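Local coordinates for actinorhodin polyketide putative beta-ketoacyl synthase 2 (Streptomyces coelicolor A3, PDB 1TQY), which is the chain length factor of actinorhodin polyketide biosynthesis, a member of the beta-ketoacyl synthase family probably acting in chain assembly with its ketosynthase partner, at residues B[297-309]-B[329-341]. Numbering follows the deposited sequence.
Sequences EDVDVVFADGAGV and VPVTVPKTTTGRL
Val-299 O lies 3.7 Å from Val-329 CG2 at one end of the contact. Val-302 meets Val-329 at about a right angle, its CG2 3.7 Å from Val-329 CG1, where two short parallel strands, 301-303 and 330-332, pair with their axes 22° apart. Val-302 gives its N to Pro-330 O and takes Thr-332 N on its O, each at 3.0 Å, both bonds to strand 330-332. Phe-303 and Thr-332 point the same way from the sheet: Thr-332 CG2 sits almost on the ring normal, 3.7 Å from the centroid, a CH-pi contact; with chi1 at -175°, OG1 lies anti to the backbone N and bonds Ala-363 O. Ala-304 N extends the ladder to Thr-332 O, and its CB rests on Val-331 CG1 at 3.8 Å. Beyond the strand, Asp-305 O takes Lys-335 NZ (3.0 Å) and Arg-340 NH1 from opposite faces of its carbonyl plane. Arg-340 also turns NH2 to Asp-305 OD1 in a nearly straight 2.9 Å salt bridge, the carboxylate and guanidinium planes 71° apart; Lys-335 NZ also forms a salt bridge with Asp-349. The pair closes a beta-alpha-beta unit of the thiolase fold, with helix 310-324 against Val-299 and Val-329, helix 345-359 against Phe-303, and strand 391-398 beside strand 301-303.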
loop_
_atom_site.group_PDB
_atom_site.type_symbol
_atom_site.label_atom_id
_atom_site.label_comp_id
_atom_site.label_asym_id
_atom_site.label_seq_id
_atom_site.Cartn_x
_atom_site.Cartn_y
_atom_site.Cartn_z
ATOM N N GLU B 297 -2.055 8.627 -32.126
ATOM C CA GLU B 297 -2.324 9.858 -32.876
ATOM C C GLU B 297 -3.223 10.821 -32.144
ATOM O O GLU B 297 -3.160 12.030 -32.358
ATOM C CB GLU B 297 -2.996 9.543 -34.213
ATOM C CG GLU B 297 -2.649 8.196 -34.806
ATOM C CD GLU B 297 -3.622 7.105 -34.381
ATOM O OE1 GLU B 297 -4.840 7.271 -34.628
ATOM O OE2 GLU B 297 -3.163 6.086 -33.815
ATOM N N ASP B 298 -4.087 10.275 -31.301
ATOM C CA ASP B 298 -5.036 11.090 -30.552
ATOM C C ASP B 298 -4.397 11.914 -29.432
ATOM O O ASP B 298 -4.915 12.978 -29.069
ATOM C CB ASP B 298 -6.134 10.185 -29.993
ATOM C CG ASP B 298 -6.919 9.472 -31.094
ATOM O OD1 ASP B 298 -7.517 8.409 -30.810
ATOM O OD2 ASP B 298 -6.953 9.980 -32.241
ATOM N N VAL B 299 -3.278 11.432 -28.890
ATOM C CA VAL B 299 -2.598 12.137 -27.798
ATOM C C VAL B 299 -1.994 13.466 -28.236
ATOM O O VAL B 299 -1.243 13.528 -29.205
ATOM C CB VAL B 299 -1.487 11.276 -27.167
ATOM C CG1 VAL B 299 -0.906 11.994 -25.931
ATOM C CG2 VAL B 299 -2.043 9.945 -26.774
ATOM N N ASP B 300 -2.304 14.517 -27.488
ATOM C CA ASP B 300 -1.830 15.852 -27.795
ATOM C C ASP B 300 -0.647 16.283 -26.950
ATOM O O ASP B 300 0.071 17.206 -27.315
ATOM C CB ASP B 300 -2.979 16.842 -27.615
ATOM C CG ASP B 300 -4.133 16.553 -28.541
ATOM O OD1 ASP B 300 -5.302 16.681 -28.100
ATOM O OD2 ASP B 300 -3.870 16.201 -29.716
ATOM N N VAL B 301 -0.440 15.621 -25.819
ATOM C CA VAL B 301 0.668 15.989 -24.950
ATOM C C VAL B 301 1.009 14.891 -23.955
ATOM O O VAL B 301 0.122 14.240 -23.395
ATOM C CB VAL B 301 0.356 17.286 -24.175
ATOM C CG1 VAL B 301 -0.893 17.106 -23.338
ATOM C CG2 VAL B 301 1.536 17.670 -23.297
ATOM N N VAL B 302 2.303 14.700 -23.742
ATOM C CA VAL B 302 2.787 13.686 -22.826
ATOM C C VAL B 302 3.522 14.292 -21.636
ATOM O O VAL B 302 4.544 14.973 -21.799
ATOM C CB VAL B 302 3.741 12.721 -23.545
ATOM C CG1 VAL B 302 4.289 11.705 -22.569
ATOM C CG2 VAL B 302 3.015 12.044 -24.694
ATOM N N PHE B 303 2.973 14.079 -20.445
ATOM C CA PHE B 303 3.606 14.547 -19.221
ATOM C C PHE B 303 4.506 13.408 -18.790
ATOM O O PHE B 303 4.067 12.463 -18.142
ATOM C CB PHE B 303 2.563 14.839 -18.146
ATOM C CG PHE B 303 1.927 16.175 -18.294
ATOM C CD1 PHE B 303 1.069 16.429 -19.354
ATOM C CD2 PHE B 303 2.224 17.200 -17.402
ATOM C CE1 PHE B 303 0.518 17.694 -19.531
ATOM C CE2 PHE B 303 1.679 18.470 -17.570
ATOM C CZ PHE B 303 0.824 18.720 -18.636
ATOM N N ALA B 304 5.773 13.509 -19.176
ATOM C CA ALA B 304 6.783 12.493 -18.900
ATOM C C ALA B 304 7.174 12.355 -17.435
ATOM O O ALA B 304 7.078 13.308 -16.661
ATOM C CB ALA B 304 8.026 12.792 -19.737
ATOM N N ASP B 305 7.629 11.163 -17.066
ATOM C CA ASP B 305 8.049 10.915 -15.700
ATOM C C ASP B 305 9.190 11.887 -15.349
ATOM O O ASP B 305 9.247 12.408 -14.234
ATOM C CB ASP B 305 8.490 9.448 -15.556
ATOM C CG ASP B 305 9.086 9.138 -14.192
ATOM O OD1 ASP B 305 8.361 9.209 -13.171
ATOM O OD2 ASP B 305 10.286 8.814 -14.157
ATOM N N GLY B 306 10.080 12.147 -16.306
ATOM C CA GLY B 306 11.175 13.079 -16.075
ATOM C C GLY B 306 12.104 12.693 -14.947
ATOM O O GLY B 306 12.227 13.411 -13.948
ATOM N N ALA B 307 12.783 11.563 -15.111
ATOM C CA ALA B 307 13.694 11.055 -14.085
ATOM C C ALA B 307 14.850 11.981 -13.708
ATOM O O ALA B 307 15.277 12.000 -12.552
ATOM C CB ALA B 307 14.243 9.703 -14.518
ATOM N N GLY B 308 15.365 12.740 -14.674
ATOM C CA GLY B 308 16.469 13.633 -14.368
ATOM C C GLY B 308 17.791 12.893 -14.253
ATOM O O GLY B 308 18.829 13.494 -13.970
ATOM N N VAL B 309 17.736 11.577 -14.450
ATOM C CA VAL B 309 18.911 10.706 -14.419
ATOM C C VAL B 309 19.074 10.318 -15.876
ATOM O O VAL B 309 18.156 9.764 -16.474
ATOM C CB VAL B 309 18.670 9.415 -13.614
ATOM C CG1 VAL B 309 19.853 8.466 -13.788
ATOM C CG2 VAL B 309 18.476 9.746 -12.140
ATOM N N VAL B 329 5.242 14.037 -30.525
ATOM C CA VAL B 329 4.238 14.589 -29.642
ATOM C C VAL B 329 4.892 15.516 -28.633
ATOM O O VAL B 329 6.017 15.283 -28.203
ATOM C CB VAL B 329 3.456 13.437 -28.927
ATOM C CG1 VAL B 329 4.408 12.613 -28.062
ATOM C CG2 VAL B 329 2.303 13.995 -28.116
ATOM N N PRO B 330 4.210 16.618 -28.284
ATOM C CA PRO B 330 4.784 17.545 -27.311
ATOM C C PRO B 330 5.045 16.804 -26.014
ATOM O O PRO B 330 4.214 16.014 -25.572
ATOM C CB PRO B 330 3.691 18.599 -27.155
ATOM C CG PRO B 330 3.111 18.664 -28.539
ATOM C CD PRO B 330 3.000 17.187 -28.908
ATOM N N VAL B 331 6.203 17.034 -25.419
ATOM C CA VAL B 331 6.513 16.384 -24.157
ATOM C C VAL B 331 6.819 17.501 -23.181
ATOM O O VAL B 331 7.386 18.524 -23.560
ATOM C CB VAL B 331 7.754 15.467 -24.254
ATOM C CG1 VAL B 331 8.071 14.880 -22.875
ATOM C CG2 VAL B 331 7.504 14.348 -25.251
ATOM N N THR B 332 6.435 17.320 -21.925
ATOM C CA THR B 332 6.713 18.336 -20.924
ATOM C C THR B 332 6.940 17.722 -19.550
ATOM O O THR B 332 6.461 16.627 -19.254
ATOM C CB THR B 332 5.589 19.403 -20.874
ATOM O OG1 THR B 332 5.976 20.441 -19.967
ATOM C CG2 THR B 332 4.282 18.801 -20.391
ATOM N N VAL B 333 7.695 18.431 -18.718
ATOM C CA VAL B 333 8.011 17.960 -17.379
ATOM C C VAL B 333 7.912 19.122 -16.389
ATOM O O VAL B 333 8.923 19.679 -15.962
ATOM C CB VAL B 333 9.443 17.359 -17.340
ATOM C CG1 VAL B 333 9.764 16.822 -15.957
ATOM C CG2 VAL B 333 9.556 16.246 -18.380
ATOM N N PRO B 334 6.682 19.508 -16.013
ATOM C CA PRO B 334 6.519 20.618 -15.068
ATOM C C PRO B 334 7.121 20.353 -13.689
ATOM O O PRO B 334 7.458 21.293 -12.971
ATOM C CB PRO B 334 5.004 20.809 -15.024
ATOM C CG PRO B 334 4.573 20.363 -16.398
ATOM C CD PRO B 334 5.380 19.101 -16.570
ATOM N N LYS B 335 7.269 19.085 -13.316
ATOM C CA LYS B 335 7.828 18.782 -12.005
ATOM C C LYS B 335 9.214 19.393 -11.804
ATOM O O LYS B 335 9.770 19.340 -10.703
ATOM C CB LYS B 335 7.865 17.270 -11.744
ATOM C CG LYS B 335 8.686 16.450 -12.725
ATOM C CD LYS B 335 8.803 14.993 -12.251
ATOM C CE LYS B 335 7.439 14.289 -12.219
ATOM N NZ LYS B 335 6.875 14.103 -13.608
ATOM N N THR B 336 9.781 19.969 -12.859
ATOM C CA THR B 336 11.077 20.620 -12.731
ATOM C C THR B 336 10.916 21.812 -11.782
ATOM O O THR B 336 11.893 22.302 -11.212
ATOM C CB THR B 336 11.594 21.131 -14.095
ATOM O OG1 THR B 336 10.543 21.831 -14.777
ATOM C CG2 THR B 336 12.070 19.969 -14.963
ATOM N N THR B 337 9.679 22.271 -11.611
ATOM C CA THR B 337 9.416 23.392 -10.720
ATOM C C THR B 337 9.151 22.967 -9.280
ATOM O O THR B 337 9.143 23.807 -8.381
ATOM C CB THR B 337 8.201 24.236 -11.182
ATOM O OG1 THR B 337 7.027 23.411 -11.213
ATOM C CG2 THR B 337 8.449 24.830 -12.551
ATOM N N THR B 338 8.944 21.670 -9.055
ATOM C CA THR B 338 8.644 21.172 -7.708
ATOM C C THR B 338 9.598 20.126 -7.144
ATOM O O THR B 338 9.752 20.017 -5.926
ATOM C CB THR B 338 7.248 20.526 -7.647
ATOM O OG1 THR B 338 7.240 19.342 -8.459
ATOM C CG2 THR B 338 6.196 21.479 -8.159
ATOM N N GLY B 339 10.233 19.360 -8.021
ATOM C CA GLY B 339 11.104 18.301 -7.563
ATOM C C GLY B 339 10.230 17.061 -7.618
ATOM O O GLY B 339 9.042 17.166 -7.944
ATOM N N ARG B 340 10.790 15.892 -7.320
ATOM C CA ARG B 340 10.017 14.651 -7.350
ATOM C C ARG B 340 9.340 14.471 -5.993
ATOM O O ARG B 340 10.011 14.407 -4.959
ATOM C CB ARG B 340 10.929 13.454 -7.651
ATOM C CG ARG B 340 11.549 13.462 -9.062
ATOM C CD ARG B 340 12.280 12.151 -9.400
ATOM N NE ARG B 340 11.401 10.997 -9.604
ATOM C CZ ARG B 340 10.711 10.752 -10.715
ATOM N NH1 ARG B 340 10.784 11.585 -11.744
ATOM N NH2 ARG B 340 9.966 9.660 -10.806
ATOM N N LEU B 341 8.015 14.376 -6.004
ATOM C CA LEU B 341 7.257 14.252 -4.769
ATOM C C LEU B 341 6.824 12.822 -4.459
ATOM O O LEU B 341 5.921 12.591 -3.656
ATOM C CB LEU B 341 6.037 15.182 -4.817
ATOM C CG LEU B 341 6.286 16.601 -5.360
ATOM C CD1 LEU B 341 4.961 17.339 -5.334
ATOM C CD2 LEU B 341 7.345 17.365 -4.518
#